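Local structure of cytochrome C (Marichromatium purpuratum 984, 5LO9) at residues 4-7 with 8-12; 48-51 with 52-56. The protein probably oxidises thiosulfate to tetrathionate, and may run the reverse reaction, passing the electrons along a series of four covalently bound heme c groups. All coordinates share one frame; numbering follows the deposited sequence.

Contact 1 of 2, residues 4-7 with 8-12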
loop_
_atom_site.group_PDB
_atom_site.type_symbol
_atom_site.label_atom_id
_atom_site.label_comp_id
_atom_site.label_asym_id
_atom_site.label_seq_id
_atom_site.Cartn_x
_atom_site.Cartn_y
_atom_site.Cartn_z
ATOM N N ARG A 4 17.594 -59.463 17.715
ATOM C CA ARG A 4 16.419 -60.246 17.380
ATOM C C ARG A 4 15.756 -59.667 16.137
ATOM O O ARG A 4 15.420 -60.399 15.195
ATOM C CB ARG A 4 15.455 -60.273 18.574
ATOM C CG ARG A 4 14.100 -60.972 18.321
ATOM C CD ARG A 4 14.177 -62.524 18.297
ATOM N NE ARG A 4 13.058 -63.149 19.028
ATOM C CZ ARG A 4 13.028 -63.354 20.349
ATOM N NH1 ARG A 4 14.068 -62.999 21.112
ATOM N NH2 ARG A 4 11.953 -63.920 20.907
ATOM N N GLY A 5 15.608 -58.336 16.104
ATOM C CA GLY A 5 15.070 -57.678 14.926
ATOM C C GLY A 5 15.812 -58.027 13.650
ATOM O O GLY A 5 15.196 -58.340 12.622
ATOM N N ARG A 6 17.146 -57.976 13.690
ATOM C CA ARG A 6 17.916 -58.287 12.486
ATOM C C ARG A 6 17.664 -59.720 12.039
ATOM O O ARG A 6 17.438 -59.981 10.847
ATOM C CB ARG A 6 19.423 -58.035 12.687
ATOM C CG ARG A 6 20.215 -57.933 11.324
ATOM C CD ARG A 6 21.723 -58.233 11.411
ATOM N NE ARG A 6 22.299 -57.788 12.683
ATOM C CZ ARG A 6 22.921 -56.621 12.875
ATOM N NH1 ARG A 6 23.049 -55.737 11.873
ATOM N NH2 ARG A 6 23.390 -56.322 14.090
ATOM N N THR A 7 17.698 -60.674 12.971
ATOM C CA THR A 7 17.550 -62.053 12.528
ATOM C C THR A 7 16.135 -62.306 11.991
ATOM O O THR A 7 15.986 -62.991 10.969
ATOM C CB THR A 7 17.924 -63.029 13.665
ATOM O OG1 THR A 7 17.025 -62.859 14.762
ATOM C CG2 THR A 7 19.413 -62.795 14.174
ATOM N N LEU A 8 15.104 -61.665 12.567
ATOM C CA LEU A 8 13.758 -61.789 12.001
ATOM C C LEU A 8 13.645 -61.104 10.653
ATOM O O LEU A 8 12.972 -61.614 9.745
ATOM C CB LEU A 8 12.716 -61.199 12.932
ATOM C CG LEU A 8 12.293 -62.022 14.134
ATOM C CD1 LEU A 8 11.170 -61.299 14.907
ATOM C CD2 LEU A 8 11.851 -63.384 13.666
ATOM N N ALA A 9 14.251 -59.930 10.502
ATOM C CA ALA A 9 14.152 -59.272 9.208
ATOM C C ALA A 9 14.925 -60.030 8.139
ATOM O O ALA A 9 14.434 -60.179 7.014
ATOM C CB ALA A 9 14.630 -57.834 9.300
ATOM N N GLU A 10 16.124 -60.530 8.461
ATOM C CA GLU A 10 16.989 -61.087 7.418
ATOM C C GLU A 10 16.783 -62.584 7.196
ATOM O O GLU A 10 16.896 -63.055 6.061
ATOM C CB GLU A 10 18.462 -60.842 7.769
ATOM C CG GLU A 10 18.930 -59.368 7.760
ATOM C CD GLU A 10 20.441 -59.228 7.982
ATOM O OE1 GLU A 10 21.139 -60.268 8.118
ATOM O OE2 GLU A 10 20.914 -58.076 8.101
ATOM N N GLN A 11 16.427 -63.336 8.233
ATOM C CA GLN A 11 16.348 -64.789 8.132
ATOM C C GLN A 11 15.070 -65.405 8.679
ATOM O O GLN A 11 14.840 -66.591 8.440
ATOM C CB GLN A 11 17.540 -65.427 8.858
ATOM C CG GLN A 11 18.885 -65.172 8.194
ATOM C CD GLN A 11 20.038 -65.361 9.165
ATOM O OE1 GLN A 11 20.015 -66.247 10.032
ATOM N NE2 GLN A 11 21.066 -64.530 9.013
ATOM N N GLY A 12 14.237 -64.658 9.378
ATOM C CA GLY A 12 13.098 -65.243 10.026
ATOM C C GLY A 12 13.546 -66.159 11.146
ATOM O O GLY A 12 14.719 -66.237 11.497
#
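R6 and E10, one helical turn apart, lie side by side and point the same way, and they are a useful example of an i/i+4 Arg-Glu pair that meets through carbon rather than charge. E10 runs extended beyond CG and sets OE2 beside the aliphatic part of the arginine, 3.3 Å from R6 CG. R6 has its CG anti to the backbone N (chi1 -163°) and then bends at chi3, which takes the guanidinium off toward the preceding turn, where R6 NH2 forms a salt bridge with E3, outside the two segments. R6 NE remains 4.8 Å from E10 OE2, and the guanidinium and carboxylate planes are turned 68° apart; the charged atoms do not touch, so any attraction between them is probably weak.

The backbone supplies the regular ladder: L8 N to R4 O, A9 N to G5 O (2.8 Å) and E10 N to R6 O (2.8 Å). R4 O accepts twice, from L8 N at 2.9 Å and from T7 OG1 at 3.0 Å, the hydroxyl approaching well off the carbonyl axis (C=O...O angle 117°).

This is the N-terminal helix of a class I cytochrome c domain, packed against the closing helix 74-86. R4 NE reaches D76 in a salt bridge, L8 also touches D76, and A9 rests on Y83 and Y84. On the heme side, the backbones of L8 and A9 bond to C21 and A22, at the start of the heme-attachment motif.

At the C-terminal end the ladder frays. Q11 is the first residue to leave helical angles, though its N still reaches T7 O at 2.8 Å. G12 N, at positive phi, makes weak bonds to T7 O (2.9 Å) and to L8 O.

Contact 2 of 2, residues 48-51 with 52-56; sequences LATQ and IERFR. With HEC (heme c), chain D; PGO (S-1,2-propanediol), chain I.
T50 CG2 lies over one face of the R54 guanidinium, 3.7 Å above the plane and displaced toward the rim. At the edge, in plane, are O2D of a heme c propionate and O1 of a propanediol molecule probably left from crystallisation. The Q51 amide approaches the guanidinium obliquely, with its plane turned 60° from it.

The propionate is gripped by both side chains. R54 NE donates to O1D at 3.0 Å and NH2 to O2D at 3.0 Å, the latter bond nearly straight (168°), so one arginine spans both carboxylate oxygens. Q51 NE2 adds a second bond to O1D, 3.1 Å long. Together with the diol, which accepts from R54 NH1 and NH2, and with Q59, which accepts from NH1, this fixes the rotation of the guanidinium.

Second-shell bonds set these groups in place. T50 has OG1 beside its backbone N (chi1 -70°), where it bonds back to A46 O and turns CG2 to the arginine. Q51 bends at chi2, and its OE1 accepts from R60, which binds the first domain's own heme. Beneath, the helical ladder is unbroken, from I52 N to L48 O (2.9 Å) through to F55 N to Q51 O.

L48, I52 and F55 give the domain's own heme a largely apolar surface, and Q51 touches both hemes; F55 also packs on M65, one of that first heme's two axial ligands. Helix 45-57 is thus a wall shared by two heme pockets, its polar side turned to a propionate of the next heme, which is also hydrogen-bonded to Y146 and R159.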
loop_
_atom_site.group_PDB
_atom_site.type_symbol
_atom_site.label_atom_id
_atom_site.label_comp_id
_atom_site.label_asym_id
_atom_site.label_seq_id
_atom_site.Cartn_x
_atom_site.Cartn_y
_atom_site.Cartn_z
ATOM N N LEU A 48 5.693 -48.198 13.553
ATOM C CA LEU A 48 5.707 -49.570 13.059
ATOM C C LEU A 48 4.965 -50.488 14.024
ATOM O O LEU A 48 4.091 -51.268 13.633
ATOM C CB LEU A 48 7.146 -50.033 12.871
ATOM C CG LEU A 48 7.970 -49.344 11.794
ATOM C CD1 LEU A 48 9.490 -49.721 11.925
ATOM C CD2 LEU A 48 7.380 -49.670 10.395
ATOM N N ALA A 49 5.279 -50.378 15.304
ATOM C CA ALA A 49 4.625 -51.224 16.279
ATOM C C ALA A 49 3.126 -50.972 16.323
ATOM O O ALA A 49 2.341 -51.911 16.485
ATOM C CB ALA A 49 5.242 -50.981 17.633
ATOM N N THR A 50 2.708 -49.711 16.253
ATOM C CA THR A 50 1.277 -49.414 16.235
ATOM C C THR A 50 0.611 -50.035 15.015
ATOM O O THR A 50 -0.500 -50.566 15.104
ATOM C CB THR A 50 1.045 -47.900 16.261
ATOM O OG1 THR A 50 1.408 -47.397 17.536
ATOM C CG2 THR A 50 -0.423 -47.535 16.001
ATOM N N GLN A 51 1.294 -50.025 13.877
ATOM C CA GLN A 51 0.691 -50.589 12.675
ATOM C C GLN A 51 0.594 -52.108 12.783
ATOM O O GLN A 51 -0.387 -52.698 12.335
ATOM C CB GLN A 51 1.477 -50.176 11.422
ATOM C CG GLN A 51 1.378 -48.663 11.079
ATOM C CD GLN A 51 -0.022 -48.140 11.236
ATOM O OE1 GLN A 51 -0.974 -48.713 10.688
ATOM N NE2 GLN A 51 -0.172 -47.084 12.038
ATOM N N ILE A 52 1.612 -52.769 13.330
ATOM C CA ILE A 52 1.504 -54.207 13.549
ATOM C C ILE A 52 0.313 -54.493 14.456
ATOM O O ILE A 52 -0.476 -55.412 14.213
ATOM C CB ILE A 52 2.834 -54.756 14.105
ATOM C CG1 ILE A 52 3.886 -54.771 12.983
ATOM C CG2 ILE A 52 2.677 -56.158 14.611
ATOM C CD1 ILE A 52 5.327 -54.873 13.433
ATOM N N GLU A 53 0.134 -53.677 15.480
ATOM C CA GLU A 53 -0.982 -53.894 16.379
ATOM C C GLU A 53 -2.302 -53.533 15.723
ATOM O O GLU A 53 -3.338 -54.106 16.086
ATOM C CB GLU A 53 -0.772 -53.110 17.678
ATOM C CG GLU A 53 0.184 -53.813 18.650
ATOM C CD GLU A 53 0.753 -52.895 19.778
ATOM O OE1 GLU A 53 0.311 -51.722 19.918
ATOM O OE2 GLU A 53 1.653 -53.360 20.535
ATOM N N ARG A 54 -2.295 -52.607 14.754
ATOM C CA ARG A 54 -3.534 -52.318 14.023
ATOM C C ARG A 54 -3.993 -53.545 13.259
ATOM O O ARG A 54 -5.188 -53.868 13.251
ATOM C CB ARG A 54 -3.360 -51.160 13.036
ATOM C CG ARG A 54 -3.248 -49.794 13.654
ATOM C CD ARG A 54 -4.006 -48.725 12.892
ATOM N NE ARG A 54 -3.515 -47.415 13.267
ATOM C CZ ARG A 54 -3.819 -46.819 14.417
ATOM N NH1 ARG A 54 -4.612 -47.399 15.310
ATOM N NH2 ARG A 54 -3.316 -45.637 14.690
ATOM N N PHE A 55 -3.054 -54.223 12.588
ATOM C CA PHE A 55 -3.363 -55.457 11.886
ATOM C C PHE A 55 -3.972 -56.468 12.856
ATOM O O PHE A 55 -4.986 -57.104 12.554
ATOM C CB PHE A 55 -2.087 -56.024 11.276
ATOM C CG PHE A 55 -1.679 -55.426 9.974
ATOM C CD1 PHE A 55 -2.361 -55.725 8.821
ATOM C CD2 PHE A 55 -0.559 -54.611 9.891
ATOM C CE1 PHE A 55 -1.964 -55.203 7.623
ATOM C CE2 PHE A 55 -0.158 -54.068 8.689
ATOM C CZ PHE A 55 -0.858 -54.351 7.561
ATOM N N ARG A 56 -3.374 -56.599 14.041
ATOM C CA ARG A 56 -3.816 -57.575 15.032
ATOM C C ARG A 56 -5.195 -57.265 15.588
ATOM O O ARG A 56 -5.933 -58.189 15.956
ATOM C CB ARG A 56 -2.777 -57.636 16.150
ATOM C CG ARG A 56 -1.509 -58.299 15.655
ATOM C CD ARG A 56 -0.344 -57.921 16.465
ATOM N NE ARG A 56 -0.284 -58.477 17.822
ATOM C CZ ARG A 56 0.317 -59.618 18.135
ATOM N NH1 ARG A 56 0.866 -60.344 17.185
ATOM N NH2 ARG A 56 0.386 -60.020 19.392
HETATM FE FE HEC D . -2.170 -38.748 5.953
HETATM C CHA HEC D . -1.210 -41.799 7.339
HETATM C CHB HEC D . -1.719 -40.078 2.743
HETATM C CHC HEC D . -2.987 -35.661 4.549
HETATM C CHD HEC D . -2.895 -37.519 9.131
HETATM N NA HEC D . -1.564 -40.598 5.198
HETATM C C1A HEC D . -1.226 -41.670 5.903
HETATM C C2A HEC D . -0.864 -42.837 5.078
HETATM C C3A HEC D . -1.032 -42.338 3.711
HETATM C C4A HEC D . -1.469 -40.929 3.906
HETATM C CMA HEC D . -0.797 -43.110 2.442
HETATM C CAA HEC D . -0.427 -44.220 5.491
HETATM C CBA HEC D . 1.090 -44.258 5.590
HETATM C CGA HEC D . 1.576 -45.649 5.927
HETATM O O1A HEC D . 2.774 -45.801 6.247
HETATM O O2A HEC D . 0.758 -46.597 5.868
HETATM N NB HEC D . -2.321 -38.009 4.008
HETATM C C1B HEC D . -2.102 -38.676 2.873
HETATM C C2B HEC D . -2.297 -37.840 1.660
HETATM C C3B HEC D . -2.690 -36.537 2.207
HETATM C C4B HEC D . -2.671 -36.767 3.660
HETATM C CMB HEC D . -2.142 -38.266 0.226
HETATM C CAB HEC D . -3.013 -35.251 1.500
HETATM C CBB HEC D . -4.122 -35.474 0.513
HETATM N NC HEC D . -2.812 -36.917 6.699
HETATM C C1C HEC D . -3.059 -35.817 5.999
HETATM C C2C HEC D . -3.479 -34.672 6.831
HETATM C C3C HEC D . -3.476 -35.211 8.197
HETATM C C4C HEC D . -3.047 -36.617 7.978
HETATM C CMC HEC D . -3.837 -33.308 6.326
HETATM C CAC HEC D . -3.750 -34.551 9.530
HETATM C CBC HEC D . -4.906 -33.597 9.638
HETATM N ND HEC D . -2.071 -39.512 7.881
HETATM C C1D HEC D . -2.419 -38.894 8.997
HETATM C C2D HEC D . -2.236 -39.727 10.202
HETATM C C3D HEC D . -1.735 -40.986 9.703
HETATM C C4D HEC D . -1.669 -40.736 8.236
HETATM C CMD HEC D . -2.524 -39.369 11.605
HETATM C CAD HEC D . -1.379 -42.209 10.511
HETATM C CBD HEC D . -2.547 -43.203 10.566
HETATM C CGD HEC D . -2.315 -44.292 11.595
HETATM O O1D HEC D . -2.634 -45.444 11.243
HETATM O O2D HEC D . -1.813 -44.018 12.720
HETATM C C1 PGO I . -4.120 -45.896 19.180
HETATM C C2 PGO I . -3.840 -44.587 18.418
HETATM C C3 PGO I . -5.015 -44.255 17.468
HETATM O O1 PGO I . -5.145 -46.634 18.454
HETATM O O2 PGO I . -2.589 -44.627 17.677
#

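In the fold
Both are i to i+4 contacts within one helix of the first cytochrome c domain: the end of helix 2-10 and the body of helix 45-57. Their centres are 18 Å apart and they do not touch, yet helix 74-86 receives side chains from both. Each is partly buried, but contact 1 has T7, E10 and Q11 exposed, while contact 2 has L48, Q51, I52 and F55 buried against heme. The polar chemistry follows. In residues 4-12 the arginines R4 and R6 pair with acidic residues of the protein; in residues 48-56, nearer the centre of the chain, arginine and glutamine turn to a heme propionate at the junction of two cofactors.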